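Local coordinates for fatty acid biosynthesis transcriptional regulator (Streptococcus pneumoniae, PDB 6JBX), which binds DNA as a MarR-family repressor of the pneumococcal fatty acid synthesis pathway, with acyl-ACP as co-repressor, at residues 49-60 against 100-111. Sequence-based numbering, arbitrary orientation.
Sequences IDVIGKAPDVTP and HLHLTKKGRLIH. With nucleotides of chain D.
D57 and V58, in the turn after helix 49-54, pair with L101 at the edge of strand 100-103, which crosses that helix at 97° with the axes 7.2 Å apart. L101 N donates to V58 O (2.8 Å), and D57 N gives a weak bond back to L101 O. The H100 ring adds a third bond: its ND1 reaches a lone pair of D57 O at 3.0 Å, in the carbonyl plane. One water extends the pairing, donating to I52 O and accepting from L103 N. On the helix, I52 turns CG2 anti to its backbone N (CG1 at chi1 -57°), and this methyl meets H102 CA and L103 CD2. L103 CD1 presses on G53 CA at a tight 3.5 Å. The H111 ring enters as a knob among I49, D50, G53 and K54, with G53 CA over one face. I49 CD1 touches I110 CG2 (3.9 Å). P60 CD packs 3.2 Å from OP1 of DA5 of chain D. The contact joins helix 43-54 and the turn after it to wing strand 99-103 and to helix 105-125. L78 of helix 71-84 packs on I52 and L101, and L81 on I49, while strand 87-91 pairs with the other edge of 99-103.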
ATOM      1  N   ILE A  49       6.422  -9.409 -12.075  1.00 33.68           N
ATOM      2  CA  ILE A  49       5.805 -10.028 -13.240  1.00 33.89           C
ATOM      3  C   ILE A  49       5.156  -8.948 -14.121  1.00 40.11           C
ATOM      4  O   ILE A  49       5.208  -9.016 -15.366  1.00 38.95           O
ATOM      5  CB  ILE A  49       4.813 -11.129 -12.834  1.00 34.28           C
ATOM      6  CG1 ILE A  49       5.554 -12.339 -12.256  1.00 37.06           C
ATOM      7  CG2 ILE A  49       3.913 -11.522 -13.989  1.00 32.56           C
ATOM      8  CD1 ILE A  49       4.655 -13.463 -11.835  1.00 39.73           C
ATOM      9  N   ASP A  50       4.533  -7.984 -13.478  1.00 40.48           N
ATOM     10  CA  ASP A  50       3.759  -6.914 -14.126  1.00 42.45           C
ATOM     11  C   ASP A  50       4.675  -6.039 -14.994  1.00 38.38           C
ATOM     12  O   ASP A  50       4.376  -5.782 -16.147  1.00 37.25           O
ATOM     13  CB  ASP A  50       3.077  -6.064 -13.045  1.00 48.46           C
ATOM     14  CG  ASP A  50       2.060  -5.089 -13.583  1.00 57.94           C
ATOM     15  OD1 ASP A  50       1.241  -5.514 -14.433  1.00 62.20           O
ATOM     16  OD2 ASP A  50       2.122  -3.906 -13.166  1.00 66.70           O
ATOM     17  N   VAL A  51       5.795  -5.624 -14.445  1.00 35.06           N
ATOM     18  CA  VAL A  51       6.757  -4.843 -15.201  1.00 39.96           C
ATOM     19  C   VAL A  51       7.179  -5.630 -16.457  1.00 44.66           C
ATOM     20  O   VAL A  51       7.179  -5.087 -17.568  1.00 41.94           O
ATOM     21  CB  VAL A  51       7.973  -4.476 -14.336  1.00 39.85           C
ATOM     22  CG1 VAL A  51       9.084  -3.862 -15.169  1.00 44.80           C
ATOM     23  CG2 VAL A  51       7.592  -3.548 -13.193  1.00 40.16           C
ATOM     24  N   ILE A  52       7.551  -6.904 -16.292  1.00 39.72           N
ATOM     25  CA  ILE A  52       8.072  -7.686 -17.415  1.00 35.14           C
ATOM     26  C   ILE A  52       6.956  -7.883 -18.447  1.00 37.66           C
ATOM     27  O   ILE A  52       7.196  -7.825 -19.646  1.00 37.49           O
ATOM     28  CB  ILE A  52       8.668  -9.024 -16.932  1.00 35.03           C
ATOM     29  CG1 ILE A  52       9.767  -8.798 -15.895  1.00 34.61           C
ATOM     30  CG2 ILE A  52       9.181  -9.861 -18.109  1.00 35.43           C
ATOM     31  CD1 ILE A  52      10.260 -10.059 -15.215  1.00 36.80           C
ATOM     32  N   GLY A  53       5.727  -8.089 -18.001  1.00 34.94           N
ATOM     33  CA  GLY A  53       4.637  -8.375 -18.956  1.00 39.06           C
ATOM     34  C   GLY A  53       4.273  -7.159 -19.808  1.00 44.47           C
ATOM     35  O   GLY A  53       3.982  -7.278 -21.007  1.00 48.38           O
ATOM     36  N   LYS A  54       4.329  -5.984 -19.207  1.00 46.09           N
ATOM     37  CA  LYS A  54       4.013  -4.734 -19.908  1.00 52.77           C
ATOM     38  C   LYS A  54       5.141  -4.378 -20.889  1.00 52.63           C
ATOM     39  O   LYS A  54       4.891  -3.727 -21.892  1.00 48.63           O
ATOM     40  CB  LYS A  54       3.823  -3.583 -18.912  1.00 50.91           C
ATOM     41  CG  LYS A  54       2.495  -3.565 -18.172  1.00 59.22           C
ATOM     42  CD  LYS A  54       2.487  -2.576 -17.015  1.00 61.34           C
ATOM     43  CE  LYS A  54       1.144  -2.464 -16.320  1.00 67.66           C
ATOM     44  NZ  LYS A  54       1.288  -1.809 -14.993  1.00 75.07           N
ATOM     45  N   ALA A  55       6.373  -4.785 -20.579  1.00 49.62           N
ATOM     46  CA  ALA A  55       7.534  -4.381 -21.364  1.00 47.34           C
ATOM     47  C   ALA A  55       8.427  -5.585 -21.657  1.00 43.58           C
ATOM     48  O   ALA A  55       9.515  -5.737 -21.042  1.00 44.00           O
ATOM     49  CB  ALA A  55       8.305  -3.322 -20.612  1.00 46.23           C
ATOM     50  N   PRO A  56       8.006  -6.427 -22.605  1.00 46.25           N
ATOM     51  CA  PRO A  56       8.829  -7.598 -22.952  1.00 52.01           C
ATOM     52  C   PRO A  56      10.271  -7.182 -23.297  1.00 55.70           C
ATOM     53  O   PRO A  56      10.481  -6.092 -23.851  1.00 51.00           O
ATOM     54  CB  PRO A  56       8.089  -8.212 -24.144  1.00 53.40           C
ATOM     55  CG  PRO A  56       6.638  -7.899 -23.838  1.00 50.96           C
ATOM     56  CD  PRO A  56       6.679  -6.518 -23.214  1.00 47.23           C
ATOM     57  N   ASP A  57      11.230  -8.019 -22.881  1.00 50.83           N
ATOM     58  CA  ASP A  57      12.694  -7.822 -23.043  1.00 54.39           C
ATOM     59  C   ASP A  57      13.275  -6.719 -22.135  1.00 49.29           C
ATOM     60  O   ASP A  57      14.441  -6.359 -22.272  1.00 47.43           O
ATOM     61  CB  ASP A  57      13.065  -7.598 -24.511  1.00 61.14           C
ATOM     62  CG  ASP A  57      12.885  -8.860 -25.334  1.00 66.71           C
ATOM     63  OD1 ASP A  57      12.782  -9.966 -24.727  1.00 76.13           O
ATOM     64  OD2 ASP A  57      12.839  -8.733 -26.562  1.00 84.04           O
ATOM     65  N   VAL A  58      12.543  -6.255 -21.147  1.00 43.72           N
ATOM     66  CA  VAL A  58      13.100  -5.330 -20.188  1.00 39.36           C
ATOM     67  C   VAL A  58      14.285  -5.977 -19.449  1.00 41.84           C
ATOM     68  O   VAL A  58      14.449  -7.197 -19.338  1.00 39.75           O
ATOM     69  CB  VAL A  58      11.990  -4.867 -19.230  1.00 46.55           C
ATOM     70  CG1 VAL A  58      11.442  -6.030 -18.405  1.00 44.48           C
ATOM     71  CG2 VAL A  58      12.447  -3.732 -18.330  1.00 47.69           C
ATOM     72  N   THR A  59      15.167  -5.155 -18.940  1.00 39.44           N
ATOM     73  CA  THR A  59      16.354  -5.680 -18.275  1.00 44.94           C
ATOM     74  C   THR A  59      16.211  -5.574 -16.748  1.00 41.42           C
ATOM     75  O   THR A  59      15.427  -4.768 -16.241  1.00 43.51           O
ATOM     76  CB  THR A  59      17.612  -4.905 -18.706  1.00 45.88           C
ATOM     77  OG1 THR A  59      17.614  -3.636 -18.051  1.00 44.32           O
ATOM     78  CG2 THR A  59      17.684  -4.671 -20.196  1.00 48.03           C
ATOM     79  N   PRO A  60      17.048  -6.307 -16.012  1.00 40.81           N
ATOM     80  CA  PRO A  60      16.975  -6.129 -14.558  1.00 43.47           C
ATOM     81  C   PRO A  60      17.120  -4.675 -14.091  1.00 49.67           C
ATOM     82  O   PRO A  60      16.382  -4.239 -13.184  1.00 45.32           O
ATOM     83  CB  PRO A  60      18.154  -6.950 -14.035  1.00 44.25           C
ATOM     84  CG  PRO A  60      18.211  -8.102 -15.000  1.00 45.42           C
ATOM     85  CD  PRO A  60      17.919  -7.452 -16.340  1.00 41.94           C
ATOM     86  N   HIS A 100      17.869  -9.863 -20.984  1.00 42.01           N
ATOM     87  CA  HIS A 100      16.526  -9.500 -21.396  1.00 43.51           C
ATOM     88  C   HIS A 100      15.537 -10.462 -20.732  1.00 43.79           C
ATOM     89  O   HIS A 100      15.742 -11.679 -20.739  1.00 43.61           O
ATOM     90  CB  HIS A 100      16.392  -9.543 -22.926  1.00 51.16           C
ATOM     91  CG  HIS A 100      17.255  -8.555 -23.646  1.00 56.41           C
ATOM     92  ND1 HIS A 100      17.106  -7.184 -23.496  1.00 56.42           N
ATOM     93  CD2 HIS A 100      18.258  -8.729 -24.531  1.00 61.34           C
ATOM     94  CE1 HIS A 100      17.982  -6.559 -24.250  1.00 56.25           C
ATOM     95  NE2 HIS A 100      18.691  -7.486 -24.904  1.00 61.40           N
ATOM     96  N   LEU A 101      14.471  -9.917 -20.168  1.00 40.64           N
ATOM     97  CA  LEU A 101      13.514 -10.740 -19.409  1.00 38.75           C
ATOM     98  C   LEU A 101      12.207 -10.832 -20.190  1.00 37.06           C
ATOM     99  O   LEU A 101      11.766  -9.852 -20.761  1.00 37.37           O
ATOM    100  CB  LEU A 101      13.234 -10.097 -18.055  1.00 32.88           C
ATOM    101  CG  LEU A 101      14.447  -9.805 -17.191  1.00 36.30           C
ATOM    102  CD1 LEU A 101      14.057  -8.822 -16.101  1.00 38.31           C
ATOM    103  CD2 LEU A 101      15.029 -11.081 -16.610  1.00 35.96           C
ATOM    104  N   HIS A 102      11.555 -11.973 -20.117  1.00 35.18           N
ATOM    105  CA  HIS A 102      10.200 -12.086 -20.689  1.00 39.28           C
ATOM    106  C   HIS A 102       9.416 -13.163 -19.936  1.00 40.09           C
ATOM    107  O   HIS A 102      10.010 -14.073 -19.266  1.00 47.40           O
ATOM    108  CB  HIS A 102      10.254 -12.352 -22.198  1.00 46.29           C
ATOM    109  CG  HIS A 102      10.817 -13.683 -22.571  1.00 46.76           C
ATOM    110  ND1 HIS A 102      10.043 -14.833 -22.606  1.00 52.92           N
ATOM    111  CD2 HIS A 102      12.051 -14.041 -22.989  1.00 52.60           C
ATOM    112  CE1 HIS A 102      10.786 -15.850 -23.005  1.00 53.62           C
ATOM    113  NE2 HIS A 102      12.024 -15.389 -23.255  1.00 52.79           N
ATOM    114  N   LEU A 103       8.097 -13.048 -20.038  1.00 38.70           N
ATOM    115  CA  LEU A 103       7.214 -13.918 -19.299  1.00 40.34           C
ATOM    116  C   LEU A 103       7.119 -15.253 -20.031  1.00 38.77           C
ATOM    117  O   LEU A 103       6.967 -15.273 -21.233  1.00 44.81           O
ATOM    118  CB  LEU A 103       5.815 -13.299 -19.166  1.00 36.64           C
ATOM    119  CG  LEU A 103       5.680 -12.024 -18.327  1.00 38.64           C
ATOM    120  CD1 LEU A 103       4.219 -11.728 -18.078  1.00 37.33           C
ATOM    121  CD2 LEU A 103       6.420 -12.116 -17.005  1.00 38.58           C
ATOM    122  N   THR A 104       7.110 -16.338 -19.269  1.00 40.13           N
ATOM    123  CA  THR A 104       6.717 -17.636 -19.795  1.00 39.94           C
ATOM    124  C   THR A 104       5.201 -17.600 -20.057  1.00 42.20           C
ATOM    125  O   THR A 104       4.523 -16.602 -19.792  1.00 38.17           O
ATOM    126  CB  THR A 104       7.071 -18.775 -18.828  1.00 40.85           C
ATOM    127  OG1 THR A 104       6.276 -18.707 -17.632  1.00 37.26           O
ATOM    128  CG2 THR A 104       8.541 -18.799 -18.469  1.00 44.26           C
ATOM    129  N   LYS A 105       4.669 -18.692 -20.563  1.00 40.79           N
ATOM    130  CA  LYS A 105       3.237 -18.787 -20.758  1.00 45.51           C
ATOM    131  C   LYS A 105       2.553 -18.708 -19.399  1.00 47.24           C
ATOM    132  O   LYS A 105       1.485 -18.149 -19.287  1.00 50.31           O
ATOM    133  CB  LYS A 105       2.843 -20.097 -21.451  1.00 53.89           C
ATOM    134  CG  LYS A 105       1.345 -20.246 -21.704  1.00 63.80           C
ATOM    135  CD  LYS A 105       0.686 -18.972 -22.272  1.00 70.85           C
ATOM    136  CE  LYS A 105      -0.646 -18.599 -21.639  1.00 73.33           C
ATOM    137  NZ  LYS A 105      -1.130 -17.249 -22.061  1.00 68.15           N
ATOM    138  N   LYS A 106       3.176 -19.295 -18.385  1.00 39.60           N
ATOM    139  CA  LYS A 106       2.590 -19.319 -17.078  1.00 38.44           C
ATOM    140  C   LYS A 106       2.558 -17.884 -16.549  1.00 35.40           C
ATOM    141  O   LYS A 106       1.561 -17.456 -16.001  1.00 33.55           O
ATOM    142  CB  LYS A 106       3.353 -20.282 -16.164  1.00 44.73           C
ATOM    143  CG  LYS A 106       2.665 -20.623 -14.851  1.00 44.70           C
ATOM    144  CD  LYS A 106       3.483 -21.562 -13.956  1.00 48.91           C
ATOM    145  CE  LYS A 106       2.690 -22.083 -12.773  1.00 54.87           C
ATOM    146  NZ  LYS A 106       3.571 -22.725 -11.764  1.00 56.36           N
ATOM    147  N   GLY A 107       3.643 -17.160 -16.743  1.00 38.84           N
ATOM    148  CA  GLY A 107       3.741 -15.760 -16.378  1.00 39.13           C
ATOM    149  C   GLY A 107       2.644 -14.925 -17.022  1.00 38.30           C
ATOM    150  O   GLY A 107       2.000 -14.157 -16.346  1.00 38.79           O
ATOM    151  N   ARG A 108       2.419 -15.103 -18.316  1.00 37.61           N
ATOM    152  CA  ARG A 108       1.368 -14.377 -19.030  1.00 40.74           C
ATOM    153  C   ARG A 108       0.005 -14.696 -18.402  1.00 45.46           C
ATOM    154  O   ARG A 108      -0.827 -13.765 -18.199  1.00 40.94           O
ATOM    155  CB  ARG A 108       1.397 -14.704 -20.525  1.00 40.40           C
ATOM    156  CG  ARG A 108       2.614 -14.121 -21.233  1.00 47.07           C
ATOM    157  CD  ARG A 108       2.600 -14.167 -22.765  1.00 47.21           C
ATOM    158  NE  ARG A 108       2.521 -15.513 -23.323  1.00 43.18           N
ATOM    159  CZ  ARG A 108       3.560 -16.313 -23.542  1.00 42.30           C
ATOM    160  NH1 ARG A 108       4.788 -15.901 -23.287  1.00 46.87           N
ATOM    161  NH2 ARG A 108       3.360 -17.544 -23.966  1.00 37.85           N
ATOM    162  N   LEU A 109      -0.203 -15.962 -18.010  1.00 42.02           N
ATOM    163  CA  LEU A 109      -1.505 -16.372 -17.440  1.00 43.14           C
ATOM    164  C   LEU A 109      -1.754 -15.636 -16.122  1.00 44.79           C
ATOM    165  O   LEU A 109      -2.834 -15.131 -15.911  1.00 41.13           O
ATOM    166  CB  LEU A 109      -1.548 -17.880 -17.185  1.00 51.02           C
ATOM    167  CG  LEU A 109      -2.024 -18.771 -18.330  1.00 52.16           C
ATOM    168  CD1 LEU A 109      -2.272 -20.187 -17.803  1.00 55.65           C
ATOM    169  CD2 LEU A 109      -3.286 -18.226 -18.982  1.00 51.31           C
ATOM    170  N   ILE A 110      -0.779 -15.609 -15.224  1.00 41.51           N
ATOM    171  CA  ILE A 110      -1.038 -14.977 -13.974  1.00 42.70           C
ATOM    172  C   ILE A 110      -1.068 -13.439 -14.164  1.00 49.99           C
ATOM    173  O   ILE A 110      -1.786 -12.744 -13.442  1.00 46.77           O
ATOM    174  CB  ILE A 110      -0.053 -15.433 -12.882  1.00 39.24           C
ATOM    175  CG1 ILE A 110      -0.539 -14.971 -11.501  1.00 43.88           C
ATOM    176  CG2 ILE A 110       1.357 -14.966 -13.184  1.00 38.20           C
ATOM    177  CD1 ILE A 110       0.381 -15.287 -10.344  1.00 45.03           C
ATOM    178  N   HIS A 111      -0.299 -12.888 -15.102  1.00 45.86           N
ATOM    179  CA  HIS A 111      -0.327 -11.448 -15.364  1.00 45.13           C
ATOM    180  C   HIS A 111      -1.758 -11.010 -15.701  1.00 44.27           C
ATOM    181  O   HIS A 111      -2.258 -10.033 -15.170  1.00 50.15           O
ATOM    182  CB  HIS A 111       0.661 -11.114 -16.488  1.00 47.79           C
ATOM    183  CG  HIS A 111       0.731  -9.669 -16.845  1.00 48.19           C
ATOM    184  ND1 HIS A 111       0.931  -8.684 -15.897  1.00 56.18           N
ATOM    185  CD2 HIS A 111       0.612  -9.046 -18.035  1.00 52.10           C
ATOM    186  CE1 HIS A 111       0.952  -7.513 -16.494  1.00 57.45           C
ATOM    187  NE2 HIS A 111       0.764  -7.706 -17.801  1.00 57.20           N
TER
ATOM    188  P    DA D   5      21.233  -5.778 -16.873  1.00 48.42           P
ATOM    189  OP1  DA D   5      20.534  -6.603 -17.904  1.00 41.81           O
ATOM    190  OP2  DA D   5      20.538  -4.607 -16.264  1.00 43.08           O
ATOM    191  O5'  DA D   5      21.766  -6.749 -15.739  1.00 41.53           O
ATOM    192  C5'  DA D   5      22.333  -7.970 -16.143  1.00 37.95           C
ATOM    193  C4'  DA D   5      23.089  -8.609 -15.009  1.00 45.89           C
ATOM    194  O4'  DA D   5      23.952  -7.666 -14.360  1.00 40.67           O
ATOM    195  C3'  DA D   5      22.231  -9.196 -13.880  1.00 45.74           C
ATOM    196  O3'  DA D   5      22.010 -10.574 -14.213  1.00 50.91           O
ATOM    197  C2'  DA D   5      23.103  -8.983 -12.648  1.00 47.23           C
ATOM    198  C1'  DA D   5      24.389  -8.363 -13.218  1.00 41.95           C
ATOM    199  N9   DA D   5      25.052  -7.412 -12.330  1.00 36.14           N
ATOM    200  C8   DA D   5      24.689  -6.120 -12.052  1.00 37.04           C
ATOM    201  N7   DA D   5      25.467  -5.530 -11.174  1.00 39.08           N
ATOM    202  C5   DA D   5      26.408  -6.501 -10.859  1.00 34.40           C
ATOM    203  C6   DA D   5      27.503  -6.503  -9.979  1.00 39.45           C
ATOM    204  N6   DA D   5      27.857  -5.450  -9.241  1.00 41.63           N
ATOM    205  N1   DA D   5      28.225  -7.641  -9.874  1.00 41.25           N
ATOM    206  C2   DA D   5      27.867  -8.699 -10.620  1.00 43.55           C
ATOM    207  N3   DA D   5      26.863  -8.812 -11.496  1.00 38.33           N
ATOM    208  C4   DA D   5      26.158  -7.668 -11.555  1.00 33.29           C
TER
HETATM  209  O   HOH W   1       7.446 -10.505 -21.243  1.00 46.89           O